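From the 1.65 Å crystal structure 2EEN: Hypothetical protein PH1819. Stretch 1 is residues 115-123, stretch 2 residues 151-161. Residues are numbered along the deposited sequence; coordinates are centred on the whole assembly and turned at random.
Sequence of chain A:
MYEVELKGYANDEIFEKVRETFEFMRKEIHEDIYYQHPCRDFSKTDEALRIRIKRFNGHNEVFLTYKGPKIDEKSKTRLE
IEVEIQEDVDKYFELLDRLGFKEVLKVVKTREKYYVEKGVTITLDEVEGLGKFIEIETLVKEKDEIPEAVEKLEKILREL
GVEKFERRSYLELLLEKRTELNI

Stretch 1 115-123: YVEKGVTIT
Stretch 2, residues 151-161: EKLEKILRELG

Stretch 1 is a β-hairpin and stretch 2 is a helix packed across one face of it. Strand 115-117 leads into a type II turn from Glu117 to Val120, and strand 120-123 leads out. Val116 N donates to Val120 O at 3.0 Å, and Val120 N donates to Glu117 O at 2.9 Å. Gly119 sits in the turn with phi/psi of 75/8, a positive phi that favours glycine.

Stretch 2 is helical from its first residue, continuing a helix that begins earlier in the chain. The bonds from Ile156 N to Lys152 O (3.2 Å) and from Leu157 N to Leu153 O (3.1 Å) are typical of its turns. Gly161 is the first residue to leave helical phi/psi, in a Schellman motif with phi 114. A CB there would be jammed against the carbonyl O of Leu160.

The helix axis lies 10.8 Å from that of strand 120-123, with 42° between their N-to-C directions. It runs at 126° to strand 115-117, at a closest approach of 11.5 Å. In register, the CA of Val120 is nearest the CA of Leu153 (8.3 Å), the CA of Ile122 nearest that of Leu157 (8.7 Å), and the CA of Val116 nearest that of Ile156 (8.8 Å).

Ile122 has the largest covered area, 57 Å². Its CB points toward the helix, with chi1 -89° (m) and chi2 t. This carries CD1 among three side chains: Leu160 CD1 at 3.5 Å, Ile156 CG2 at 4.0 Å and Leu157 CD2 at 4.2 Å. Both leucines have chi1 m and chi2 t. Leu157 starts sideways, but its end comes nearer the strand. A long, apolar side chain suits this buried site.

Ile156, with 50 Å² covered, is the counterpart on the helix. It points toward the hairpin as an m, t rotamer. Besides the CG2 contact, its CD1 lies 4.0 Å from Val116 CG1 and 4.3 Å from Val120 CG1. It therefore touches both strands.

Val120 (40 Å²) and Val116 both have chi1 t and point toward the helix. Val120 CG1 also meets Leu153 CD1 at 4.2 Å. Leu153 starts sideways, with chi1 -91° and chi2 47°. Thr121 is out of reach of the helix, as alternation along the strand predicts.

Glu117 (40 Å²) and Lys152 place a charged pair beside this apolar contact. Glu117 is p, t with chi3 70°; Lys152 is t, t, t, p. Their salt bridge joins Glu117 OE2 to Lys152 NZ at 2.7 Å, although the position of OE2 is less certain. No hydrogen bond is assigned between the stretches. The contact buries 296 Å² in total, both sides summed.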

# COMPACT_ATOMS: atom_id res chain seq x y z
N TYR A 115 -2.19 24.84 16.46
CA TYR A 115 -2.03 24.11 17.71
C TYR A 115 -3.06 24.61 18.72
O TYR A 115 -3.10 25.80 19.02
CB TYR A 115 -0.63 24.35 18.27
CG TYR A 115 -0.39 23.71 19.62
CD1 TYR A 115 0.08 22.40 19.72
CD2 TYR A 115 -0.62 24.41 20.80
CE1 TYR A 115 0.31 21.81 20.97
CE2 TYR A 115 -0.40 23.83 22.05
CZ TYR A 115 0.07 22.54 22.12
OH TYR A 115 0.30 21.97 23.35
N VAL A 116 -3.91 23.72 19.23
CA VAL A 116 -4.92 24.12 20.21
C VAL A 116 -4.41 23.80 21.61
O VAL A 116 -4.33 24.68 22.47
CB VAL A 116 -6.24 23.39 19.97
CG1 VAL A 116 -7.24 23.70 21.08
CG2 VAL A 116 -6.80 23.81 18.63
N GLU A 117 -4.10 22.53 21.83
CA GLU A 117 -3.56 22.08 23.10
C GLU A 117 -2.81 20.79 22.83
O GLU A 117 -2.75 20.35 21.69
CB GLU A 117 -4.65 21.89 24.16
CG GLU A 117 -5.86 21.11 23.73
CD GLU A 117 -6.95 21.16 24.78
OE1 GLU A 117 -7.56 22.24 24.97
OE2 GLU A 117 -7.19 20.12 25.43
N LYS A 118 -2.23 20.20 23.85
CA LYS A 118 -1.46 19.00 23.61
C LYS A 118 -2.29 17.93 22.93
O LYS A 118 -3.32 17.51 23.44
CB LYS A 118 -0.88 18.46 24.91
CG LYS A 118 0.05 17.28 24.69
CD LYS A 118 0.71 16.84 25.98
CE LYS A 118 1.63 15.67 25.73
NZ LYS A 118 0.87 14.46 25.33
N GLY A 119 -1.84 17.52 21.75
CA GLY A 119 -2.54 16.49 21.02
C GLY A 119 -3.83 16.92 20.35
O GLY A 119 -4.56 16.07 19.83
N VAL A 120 -4.12 18.22 20.35
CA VAL A 120 -5.33 18.72 19.71
C VAL A 120 -4.96 19.76 18.67
O VAL A 120 -4.29 20.76 18.98
CB VAL A 120 -6.30 19.34 20.71
CG1 VAL A 120 -7.58 19.77 19.99
CG2 VAL A 120 -6.62 18.34 21.82
N THR A 121 -5.40 19.53 17.44
CA THR A 121 -5.10 20.43 16.34
C THR A 121 -6.35 20.86 15.58
O THR A 121 -7.29 20.08 15.42
CB THR A 121 -4.13 19.74 15.34
OG1 THR A 121 -2.97 19.29 16.04
CG2 THR A 121 -3.72 20.71 14.24
N ILE A 122 -6.34 22.09 15.11
CA ILE A 122 -7.44 22.63 14.33
C ILE A 122 -6.93 22.94 12.93
O ILE A 122 -5.80 23.41 12.77
CB ILE A 122 -7.98 23.94 14.95
CG1 ILE A 122 -9.07 23.61 15.96
CG2 ILE A 122 -8.52 24.88 13.85
CD1 ILE A 122 -9.51 24.81 16.75
N THR A 123 -7.74 22.69 11.92
CA THR A 123 -7.32 23.01 10.57
C THR A 123 -8.35 23.88 9.89
O THR A 123 -9.56 23.67 10.04
CB THR A 123 -7.08 21.75 9.72
OG1 THR A 123 -8.29 20.99 9.61
CG2 THR A 123 -6.01 20.89 10.37
N GLU A 151 -17.02 15.58 22.80
CA GLU A 151 -17.62 16.68 23.55
C GLU A 151 -16.61 17.81 23.73
O GLU A 151 -16.94 18.98 23.57
CB GLU A 151 -18.11 16.19 24.91
CG GLU A 151 -19.09 15.03 24.83
CD GLU A 151 -19.62 14.60 26.18
OE1 GLU A 151 -18.82 14.43 27.12
OE2 GLU A 151 -20.86 14.43 26.30
N LYS A 152 -15.38 17.44 24.05
CA LYS A 152 -14.32 18.41 24.25
C LYS A 152 -14.03 19.19 22.97
O LYS A 152 -13.93 20.42 22.98
CB LYS A 152 -13.06 17.69 24.72
CG LYS A 152 -11.86 18.58 24.86
CD LYS A 152 -10.63 17.75 25.12
CE LYS A 152 -9.42 18.62 25.31
NZ LYS A 152 -9.52 19.45 26.54
N LEU A 153 -13.90 18.47 21.87
CA LEU A 153 -13.61 19.12 20.60
C LEU A 153 -14.79 19.94 20.07
O LEU A 153 -14.59 21.01 19.48
CB LEU A 153 -13.17 18.08 19.56
CG LEU A 153 -11.66 17.82 19.49
CD1 LEU A 153 -11.07 17.63 20.88
CD2 LEU A 153 -11.41 16.60 18.62
N GLU A 154 -16.00 19.44 20.27
CA GLU A 154 -17.17 20.17 19.81
C GLU A 154 -17.22 21.50 20.55
O GLU A 154 -17.53 22.53 19.96
CB GLU A 154 -18.45 19.39 20.07
CG GLU A 154 -19.65 19.97 19.33
CD GLU A 154 -20.95 19.26 19.66
OE1 GLU A 154 -20.97 18.01 19.67
OE2 GLU A 154 -21.96 19.96 19.89
N LYS A 155 -16.90 21.48 21.84
CA LYS A 155 -16.91 22.70 22.64
C LYS A 155 -15.91 23.72 22.11
O LYS A 155 -16.22 24.90 21.98
CB LYS A 155 -16.61 22.40 24.11
CG LYS A 155 -16.57 23.64 24.99
CD LYS A 155 -16.50 23.28 26.47
CE LYS A 155 -16.78 24.50 27.33
NZ LYS A 155 -16.82 24.17 28.78
N ILE A 156 -14.71 23.26 21.78
CA ILE A 156 -13.68 24.15 21.26
C ILE A 156 -14.14 24.83 19.97
O ILE A 156 -13.99 26.04 19.81
CB ILE A 156 -12.37 23.37 20.99
CG1 ILE A 156 -11.76 22.92 22.32
CG2 ILE A 156 -11.38 24.25 20.24
CD1 ILE A 156 -10.63 21.95 22.18
N LEU A 157 -14.72 24.05 19.06
CA LEU A 157 -15.20 24.62 17.80
C LEU A 157 -16.37 25.58 18.00
O LEU A 157 -16.42 26.64 17.37
CB LEU A 157 -15.60 23.52 16.83
CG LEU A 157 -14.41 22.76 16.26
CD1 LEU A 157 -14.87 21.80 15.18
CD2 LEU A 157 -13.40 23.75 15.69
N ARG A 158 -17.31 25.23 18.87
CA ARG A 158 -18.45 26.10 19.10
C ARG A 158 -17.99 27.41 19.74
O ARG A 158 -18.56 28.47 19.48
CB ARG A 158 -19.50 25.40 19.97
CG ARG A 158 -20.32 24.39 19.17
CD ARG A 158 -21.50 23.84 19.95
NE ARG A 158 -22.41 23.14 19.06
CZ ARG A 158 -23.19 23.75 18.16
NH1 ARG A 158 -23.18 25.07 18.05
NH2 ARG A 158 -23.97 23.03 17.36
N GLU A 159 -16.94 27.34 20.56
CA GLU A 159 -16.43 28.54 21.19
C GLU A 159 -15.75 29.46 20.17
O GLU A 159 -15.51 30.64 20.45
CB GLU A 159 -15.44 28.18 22.30
CG GLU A 159 -16.10 27.53 23.50
CD GLU A 159 -16.86 28.49 24.42
OE1 GLU A 159 -16.88 29.72 24.19
OE2 GLU A 159 -17.41 27.98 25.42
N LEU A 160 -15.46 28.91 19.00
CA LEU A 160 -14.83 29.68 17.93
C LEU A 160 -15.87 30.25 16.97
O LEU A 160 -15.55 31.07 16.11
CB LEU A 160 -13.86 28.80 17.15
CG LEU A 160 -12.61 28.40 17.93
CD1 LEU A 160 -11.86 27.31 17.17
CD2 LEU A 160 -11.73 29.62 18.17
N GLY A 161 -17.11 29.81 17.12
CA GLY A 161 -18.17 30.31 16.26
C GLY A 161 -18.77 29.29 15.32
O GLY A 161 -19.68 29.61 14.55